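Local structure of 7,8-dihydro-6-hydroxymethylpterin pyrophosphokinase-dihydropteroate synthase (Plasmodium falciparum, 6JWS) at the interface of chains A and B. The protein carries out two successive steps of folate biosynthesis, pyrophosphorylating 6-hydroxymethyl-7,8-dihydropterin with ATP and then condensing the product with 4-aminobenzoate to give 7,8-dihydropteroate. Residues are numbered along the deposited sequence; one frame, centred on the assembly and turned at random. Chains: chain A/B, 7,8-dihydro-6-hydroxymethylpterin pyrophosphokinase-dihydropteroate synthase.

Contact 1: the interface of chains A and B. Residues chain A 691-692, 695; chain B 616, 645, 661, 664-665, 668.
A:Glu692, near the start of helix 690-704, lies along one flank of B:Gln664 and B:Cys668 on helix 657-680. Its CB begins the contact against the thiol of B:Cys668, and CG continues it, 3.5 Å from B:Cys668 SG. There the chain bends (chi2 79°), turning the carboxylate away from the sulfur and towards the amide of B:Gln664. The tip oxygen OE2 takes two donors. B:Gln664 NE2 reaches it at 2.8 Å in a nearly straight bond, in the amide plane and on the anti lone pair, with amide and carboxylate almost perpendicular. From the syn side, somewhat out of the carboxylate plane, the ring nitrogen B:His645 ND1 adds a bond of 3.1 Å to A:Glu692 OE2, although this histidine is poorly ordered. Beside this polar end, A:Leu691 spreads its methyls over helix 657-680: CD2 lies 3.5 Å from B:Gln664 CG, and CD1 is 3.7 Å from B:Leu661 CD2. A:Ser695 OG turns back to A:Leu691 O (2.9 Å), which leaves it resting against the aliphatic base of B:Lys665. The patch joins the C-terminal helix of one synthase domain to its partner, tying helix 657-680 of chain B, and less certainly the loop of B:His645, to one carboxylate.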
# COMPACT_ATOMS: atom_id res chain seq x y z
N LEU A 691 -20.80 -4.30 5.12
CA LEU A 691 -20.37 -3.77 6.42
C LEU A 691 -18.86 -3.97 6.58
O LEU A 691 -18.15 -3.05 6.95
CB LEU A 691 -21.14 -4.46 7.56
CG LEU A 691 -20.71 -4.07 8.98
CD1 LEU A 691 -21.89 -4.00 9.95
CD2 LEU A 691 -19.69 -5.05 9.52
N GLU A 692 -18.38 -5.18 6.25
CA GLU A 692 -16.99 -5.55 6.44
C GLU A 692 -16.08 -4.68 5.57
O GLU A 692 -15.01 -4.26 6.03
CB GLU A 692 -16.81 -7.05 6.17
CG GLU A 692 -17.55 -7.97 7.14
CD GLU A 692 -19.05 -8.17 6.89
OE1 GLU A 692 -19.63 -7.47 6.02
OE2 GLU A 692 -19.67 -8.99 7.61
N SER A 695 -15.83 -1.08 6.79
CA SER A 695 -14.97 -0.99 7.97
C SER A 695 -13.51 -0.85 7.56
O SER A 695 -12.77 -0.05 8.16
CB SER A 695 -15.16 -2.19 8.86
OG SER A 695 -16.52 -2.26 9.25
N MET B 616 -14.63 4.53 12.49
CA MET B 616 -15.84 4.20 11.74
C MET B 616 -16.78 5.41 11.69
O MET B 616 -17.00 6.07 12.70
CB MET B 616 -16.64 3.09 12.41
CG MET B 616 -15.90 1.79 12.68
SD MET B 616 -15.03 1.18 11.24
CE MET B 616 -14.12 -0.21 11.93
N HIS B 645 -23.96 -11.78 7.18
CA HIS B 645 -22.71 -11.61 7.98
C HIS B 645 -22.21 -12.96 8.50
O HIS B 645 -22.89 -13.63 9.27
CB HIS B 645 -22.91 -10.63 9.14
CG HIS B 645 -23.45 -9.30 8.72
ND1 HIS B 645 -22.70 -8.41 7.98
CD2 HIS B 645 -24.66 -8.73 8.91
CE1 HIS B 645 -23.42 -7.33 7.74
NE2 HIS B 645 -24.63 -7.51 8.30
N LEU B 661 -22.70 -6.23 15.30
CA LEU B 661 -22.30 -5.42 14.16
C LEU B 661 -21.04 -4.62 14.50
O LEU B 661 -20.10 -4.61 13.73
CB LEU B 661 -23.45 -4.50 13.71
CG LEU B 661 -24.70 -5.20 13.15
CD1 LEU B 661 -25.84 -4.22 12.92
CD2 LEU B 661 -24.39 -5.97 11.88
N GLN B 664 -18.04 -6.87 14.63
CA GLN B 664 -17.70 -7.19 13.26
C GLN B 664 -16.88 -6.05 12.66
O GLN B 664 -15.81 -6.29 12.10
CB GLN B 664 -18.97 -7.50 12.46
CG GLN B 664 -18.71 -8.05 11.06
CD GLN B 664 -18.36 -9.52 11.04
OE1 GLN B 664 -18.01 -10.10 12.06
NE2 GLN B 664 -18.46 -10.13 9.87
N LYS B 665 -17.35 -4.81 12.83
CA LYS B 665 -16.65 -3.66 12.27
C LYS B 665 -15.25 -3.55 12.88
O LYS B 665 -14.28 -3.24 12.18
CB LYS B 665 -17.41 -2.36 12.52
CG LYS B 665 -18.76 -2.23 11.82
CD LYS B 665 -19.29 -0.81 11.83
CE LYS B 665 -20.80 -0.74 11.92
NZ LYS B 665 -21.29 0.65 11.76
N CYS B 668 -12.95 -6.26 11.42
CA CYS B 668 -12.65 -5.89 10.04
C CYS B 668 -11.78 -4.63 9.99
O CYS B 668 -10.84 -4.56 9.20
CB CYS B 668 -13.91 -5.73 9.20
SG CYS B 668 -14.78 -7.31 9.11

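Contact 2: the interface of chains A and B. Residues chain A 679, 700, 703; chain B 588, 592, 673, 676.
A:Ile703, near the end of helix 690-704, meets B:Tyr676 and B:Gln592 where the C-terminal helices of two dihydropteroate synthase TIM barrels pack together. The hydrogen bond here joins side chain to backbone: B:Gln592, extended beyond CG, brings its amide NE2 to 2.7 Å from the main-chain A:Ile703 O. The bond is noticeably bent, 140° at the hydrogen. The donor stands well above the carbonyl plane, and the oxygen is itself tilted from the glutamine amide plane, so the short distance comes with oblique geometry. A carbonyl in the last turn of a helix commonly lacks an intrahelical partner, and the glutamine from helix 584-592 of the other chain may serve in that role.

The CH-pi contact is made by the branch methyl A:Ile703 CG2, which lies over one face of the B:Tyr676 ring, 4.0 Å from its centroid and offset toward the rim. It sits above the CE1 and CZ side, 3.7 Å from B:Tyr676 CE1. A:Ile703 CD1 approaches the same face nearer the ring base, at 4.2 Å from B:Tyr676 CG. With its CG anti to the backbone N (chi1 -179°), B:Tyr676 swings its ring out to receive both methyls.

Van der Waals contact completes the patch. The phenolic A:Tyr679 OH comes to the rim of that ring rather than its face, 3.4 Å from B:Tyr676 CD1. B:Ile588 and B:Ile673 stand more loosely around the isoleucine.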
# COMPACT_ATOMS: atom_id res chain seq x y z
N TYR A 679 -5.68 1.39 -2.04
CA TYR A 679 -4.38 2.00 -2.28
C TYR A 679 -4.13 2.19 -3.77
O TYR A 679 -3.35 3.07 -4.13
CB TYR A 679 -3.25 1.20 -1.63
CG TYR A 679 -3.19 1.41 -0.14
CD1 TYR A 679 -3.02 2.68 0.38
CD2 TYR A 679 -3.34 0.35 0.74
CE1 TYR A 679 -2.99 2.90 1.75
CE2 TYR A 679 -3.33 0.56 2.11
CZ TYR A 679 -3.16 1.84 2.61
OH TYR A 679 -3.15 2.05 3.97
N LEU A 700 -8.61 2.69 6.64
CA LEU A 700 -7.54 3.11 5.75
C LEU A 700 -7.65 4.61 5.45
O LEU A 700 -6.63 5.29 5.33
CB LEU A 700 -7.53 2.27 4.48
CG LEU A 700 -7.27 0.77 4.69
CD1 LEU A 700 -7.32 0.03 3.37
CD2 LEU A 700 -5.95 0.53 5.40
N ILE A 703 -6.38 6.65 8.49
CA ILE A 703 -4.93 6.63 8.54
C ILE A 703 -4.32 7.61 7.55
O ILE A 703 -3.29 8.21 7.86
CB ILE A 703 -4.38 5.19 8.37
CG1 ILE A 703 -4.72 4.32 9.58
CG2 ILE A 703 -2.89 5.18 8.04
CD1 ILE A 703 -4.45 2.85 9.34
N ILE B 588 -3.70 6.64 16.13
CA ILE B 588 -3.66 6.75 14.67
C ILE B 588 -2.37 7.42 14.23
O ILE B 588 -1.71 6.99 13.28
CB ILE B 588 -4.92 7.46 14.13
CG1 ILE B 588 -6.13 6.53 14.20
CG2 ILE B 588 -4.69 7.91 12.70
CD1 ILE B 588 -7.46 7.25 14.52
N GLN B 592 0.44 6.39 11.63
CA GLN B 592 0.77 7.19 10.45
C GLN B 592 2.29 7.38 10.35
O GLN B 592 2.82 7.51 9.25
CB GLN B 592 0.11 8.57 10.47
CG GLN B 592 -1.40 8.48 10.34
CD GLN B 592 -2.06 9.83 10.50
OE1 GLN B 592 -1.53 10.72 11.15
NE2 GLN B 592 -3.23 10.01 9.91
N ILE B 673 -5.77 -2.66 9.39
CA ILE B 673 -4.47 -2.33 9.98
C ILE B 673 -3.46 -3.44 9.70
O ILE B 673 -2.27 -3.18 9.54
CB ILE B 673 -4.60 -1.96 11.47
CG1 ILE B 673 -5.53 -0.75 11.64
CG2 ILE B 673 -3.22 -1.68 12.08
CD1 ILE B 673 -5.87 -0.41 13.07
N TYR B 676 -2.23 -2.41 6.19
CA TYR B 676 -1.35 -1.28 6.41
C TYR B 676 -0.00 -1.77 6.95
O TYR B 676 1.05 -1.40 6.44
CB TYR B 676 -2.01 -0.26 7.34
CG TYR B 676 -1.16 0.95 7.60
CD1 TYR B 676 -0.98 1.90 6.59
CD2 TYR B 676 -0.56 1.17 8.84
CE1 TYR B 676 -0.19 3.02 6.79
CE2 TYR B 676 0.21 2.31 9.07
CZ TYR B 676 0.40 3.21 8.04
OH TYR B 676 1.15 4.33 8.23

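Contact 3: the interface of chains A and B. Residues chain A 672, 675, 679, 696, 700; chain B 672, 675-676, 679, 696, 700.
Matching first torsions, -65° in A:Ser675 and -59° in B:Ser675, set each hydroxyl anti to its own carbonyl carbon and point the two at one another across the molecular two-fold of this helix-to-helix dihydropteroate synthase interface. The hydroxyl oxygens A:Ser675 OG and B:Ser675 OG are 2.9 Å apart and share a hydrogen bond whose direction is not decided; only one of the two can donate to the other at a time, so strict symmetry is probably broken at the hydrogen. The methylenes are close too, with A:Ser675 CB 3.5 Å from B:Ser675 CB, so the two long helices, 659-680 and 657-680, run close together here.

On either side of the serines, an alanine methyl enters the groove of the partner's helix 690-704. B:Ala672 CB lies 3.7 Å from A:Val696 CA, close to the backbone, with A:Leu700 CD2 bordering it. In the twin, A:Ala672 CB is 3.8 Å from both B:Val696 CG1 and B:Leu700 CD2. The leucine methyls also press on helix carbonyls: A:Leu700 CD2 is 3.5 Å from B:Ala672 O. Further along, the rings of A:Tyr679 and B:Tyr679 meet steeply turned, A:Tyr679 CD2 lying 4.2 Å from B:Tyr679 CE2.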
# COMPACT_ATOMS: atom_id res chain seq x y z
N ALA A 672 -8.54 -8.11 2.02
CA ALA A 672 -7.19 -7.79 1.56
C ALA A 672 -7.24 -7.11 0.19
O ALA A 672 -6.53 -6.12 -0.06
CB ALA A 672 -6.33 -9.04 1.50
N SER A 675 -8.32 -3.62 0.53
CA SER A 675 -7.21 -2.78 0.98
C SER A 675 -6.34 -2.40 -0.21
O SER A 675 -6.00 -1.23 -0.40
CB SER A 675 -6.35 -3.48 2.02
OG SER A 675 -7.11 -3.69 3.19
N TYR A 679 -5.68 1.39 -2.04
CA TYR A 679 -4.38 2.00 -2.28
C TYR A 679 -4.13 2.19 -3.77
O TYR A 679 -3.35 3.07 -4.13
CB TYR A 679 -3.25 1.20 -1.63
CG TYR A 679 -3.19 1.41 -0.14
CD1 TYR A 679 -3.02 2.68 0.38
CD2 TYR A 679 -3.34 0.35 0.74
CE1 TYR A 679 -2.99 2.90 1.75
CE2 TYR A 679 -3.33 0.56 2.11
CZ TYR A 679 -3.16 1.84 2.61
OH TYR A 679 -3.15 2.05 3.97
N VAL A 696 -13.10 -1.63 6.55
CA VAL A 696 -11.71 -1.60 6.08
C VAL A 696 -11.43 -0.23 5.49
O VAL A 696 -10.42 0.39 5.82
CB VAL A 696 -11.41 -2.74 5.09
CG1 VAL A 696 -10.12 -2.52 4.30
CG2 VAL A 696 -11.37 -4.08 5.79
N LEU A 700 -8.61 2.69 6.64
CA LEU A 700 -7.54 3.11 5.75
C LEU A 700 -7.65 4.61 5.45
O LEU A 700 -6.63 5.29 5.33
CB LEU A 700 -7.53 2.27 4.48
CG LEU A 700 -7.27 0.77 4.69
CD1 LEU A 700 -7.32 0.03 3.37
CD2 LEU A 700 -5.95 0.53 5.40
N ALA B 672 -7.87 -4.13 8.22
CA ALA B 672 -7.35 -2.96 7.53
C ALA B 672 -5.96 -2.60 8.06
O ALA B 672 -5.05 -2.27 7.29
CB ALA B 672 -8.33 -1.81 7.68
N SER B 675 -3.34 -4.92 6.86
CA SER B 675 -2.93 -4.60 5.49
C SER B 675 -1.88 -3.50 5.49
O SER B 675 -0.86 -3.62 4.83
CB SER B 675 -4.09 -4.15 4.64
OG SER B 675 -5.06 -5.16 4.62
N TYR B 676 -2.23 -2.41 6.19
CA TYR B 676 -1.35 -1.28 6.41
C TYR B 676 -0.00 -1.77 6.95
O TYR B 676 1.05 -1.40 6.44
CB TYR B 676 -2.01 -0.26 7.34
CG TYR B 676 -1.16 0.95 7.60
CD1 TYR B 676 -0.98 1.90 6.59
CD2 TYR B 676 -0.56 1.17 8.84
CE1 TYR B 676 -0.19 3.02 6.79
CE2 TYR B 676 0.21 2.31 9.07
CZ TYR B 676 0.40 3.21 8.04
OH TYR B 676 1.15 4.33 8.23
N TYR B 679 2.09 -3.56 4.41
CA TYR B 679 2.76 -2.66 3.47
C TYR B 679 3.86 -1.83 4.14
O TYR B 679 4.79 -1.41 3.47
CB TYR B 679 1.79 -1.73 2.74
CG TYR B 679 0.99 -2.49 1.72
CD1 TYR B 679 1.62 -3.15 0.69
CD2 TYR B 679 -0.38 -2.56 1.81
CE1 TYR B 679 0.90 -3.86 -0.24
CE2 TYR B 679 -1.12 -3.26 0.89
CZ TYR B 679 -0.48 -3.92 -0.14
OH TYR B 679 -1.20 -4.63 -1.06
N VAL B 696 -5.70 -12.47 5.09
CA VAL B 696 -5.35 -11.18 4.54
C VAL B 696 -3.89 -11.19 4.10
O VAL B 696 -3.57 -10.81 2.99
CB VAL B 696 -5.68 -10.01 5.49
CG1 VAL B 696 -4.98 -8.72 5.08
CG2 VAL B 696 -7.19 -9.78 5.56
N LEU B 700 -2.25 -10.62 0.25
CA LEU B 700 -1.35 -9.51 -0.04
C LEU B 700 0.01 -10.04 -0.51
O LEU B 700 0.59 -9.49 -1.45
CB LEU B 700 -1.25 -8.55 1.15
CG LEU B 700 -2.57 -7.89 1.59
CD1 LEU B 700 -2.37 -6.97 2.79
CD2 LEU B 700 -3.21 -7.10 0.46

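Contact 4: the interface of chains A and B. Residues chain A 668, 671, 692, 695-696; chain B 648, 668-669, 671.
The flat peptide group joining B:Cys668 to B:Gly669 has A:Ser695 over one face and A:Val696 on the same side, past its oxygen. The serine methylene stands over the nitrogen end, A:Ser695 CB being 4.0 Å from B:Gly669 N, while the valine methyl lies beyond the oxygen, A:Val696 CG2 being 3.5 Å from B:Cys668 O. Helix 690-704 of chain A thus lies directly upon the backbone of helix 657-680, where the small glycine and cysteine probably allow a close approach.

Next to this, aliphatic and sulfur groups meet around the two-fold. A:Leu671 and B:Leu671 approach each other at a slant, and each holds its CG anti to the carbonyl carbon (chi1 -64° in both), which directs a CD1 methyl across the two-fold; A:Leu671 CD1 and B:Leu671 CD1 are 3.8 Å apart. The same methyls reach the partner's thiols, A:Leu671 CD1 lying 3.9 Å from B:Cys668 SG. That thiol is therefore flanked by leucine as well as by the aliphatic part of A:Glu692. The two cysteines are far too distant from one another for a disulfide. At the rim, the poorly ordered B:Met648 extends its thioether from a loop toward the opposite cysteine, placing B:Met648 SD 4.2 Å from A:Cys668 SG.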
# COMPACT_ATOMS: atom_id res chain seq x y z
N CYS A 668 -12.35 -12.82 4.18
CA CYS A 668 -11.21 -12.10 4.71
C CYS A 668 -10.19 -11.83 3.60
O CYS A 668 -9.63 -10.73 3.55
CB CYS A 668 -10.61 -12.78 5.93
SG CYS A 668 -11.76 -12.79 7.33
N LEU A 671 -11.18 -8.86 1.80
CA LEU A 671 -10.88 -7.63 2.53
C LEU A 671 -9.45 -7.17 2.28
O LEU A 671 -9.19 -5.96 2.27
CB LEU A 671 -11.22 -7.78 4.02
CG LEU A 671 -12.71 -8.00 4.31
CD1 LEU A 671 -12.95 -8.26 5.80
CD2 LEU A 671 -13.57 -6.84 3.82
N GLU A 692 -18.38 -5.18 6.25
CA GLU A 692 -16.99 -5.55 6.44
C GLU A 692 -16.08 -4.68 5.57
O GLU A 692 -15.01 -4.26 6.03
CB GLU A 692 -16.81 -7.05 6.17
CG GLU A 692 -17.55 -7.97 7.14
CD GLU A 692 -19.05 -8.17 6.89
OE1 GLU A 692 -19.63 -7.47 6.02
OE2 GLU A 692 -19.67 -8.99 7.61
N SER A 695 -15.83 -1.08 6.79
CA SER A 695 -14.97 -0.99 7.97
C SER A 695 -13.51 -0.85 7.56
O SER A 695 -12.77 -0.05 8.16
CB SER A 695 -15.16 -2.19 8.86
OG SER A 695 -16.52 -2.26 9.25
N VAL A 696 -13.10 -1.63 6.55
CA VAL A 696 -11.71 -1.60 6.08
C VAL A 696 -11.43 -0.23 5.49
O VAL A 696 -10.42 0.39 5.82
CB VAL A 696 -11.41 -2.74 5.09
CG1 VAL A 696 -10.12 -2.52 4.30
CG2 VAL A 696 -11.37 -4.08 5.79
N MET B 648 -17.16 -12.78 12.84
CA MET B 648 -15.76 -13.04 13.15
C MET B 648 -15.52 -12.97 14.66
O MET B 648 -14.48 -13.42 15.14
CB MET B 648 -14.85 -12.07 12.39
CG MET B 648 -14.95 -12.17 10.87
SD MET B 648 -14.25 -10.72 10.01
CE MET B 648 -15.13 -9.40 10.82
N CYS B 668 -12.95 -6.26 11.42
CA CYS B 668 -12.65 -5.89 10.04
C CYS B 668 -11.78 -4.63 9.99
O CYS B 668 -10.84 -4.56 9.20
CB CYS B 668 -13.91 -5.73 9.20
SG CYS B 668 -14.78 -7.31 9.11
N GLY B 669 -12.06 -3.65 10.87
CA GLY B 669 -11.19 -2.49 10.98
C GLY B 669 -9.74 -2.90 11.25
O GLY B 669 -8.81 -2.34 10.67
N LEU B 671 -8.32 -5.74 10.36
CA LEU B 671 -7.75 -6.37 9.17
C LEU B 671 -7.23 -5.30 8.20
O LEU B 671 -6.27 -5.53 7.46
CB LEU B 671 -8.78 -7.26 8.49
CG LEU B 671 -9.28 -8.48 9.27
CD1 LEU B 671 -10.44 -9.15 8.51
CD2 LEU B 671 -8.16 -9.46 9.51

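All four patches belong to one two-fold interface formed mainly by helix 690-704 and the long helix 657-680 (659-680 in chain A), with helix 584-592 and loop residues at the margins, so each recurs with the chains exchanged. Contacts 1 and 4 adjoin, their C-alpha centres about 6 Å apart, sharing A:Glu692, A:Ser695 and B:Cys668. Contact 3 is about 9 Å from contact 4, linked through A:Val696, and about 8 Å from contact 2, linked through A:Tyr679, A:Leu700 and B:Tyr676. Contacts 1 and 2 lie about 16 Å apart. This continuous surface is consistent with a dimer built through the synthase domains, as in related synthases.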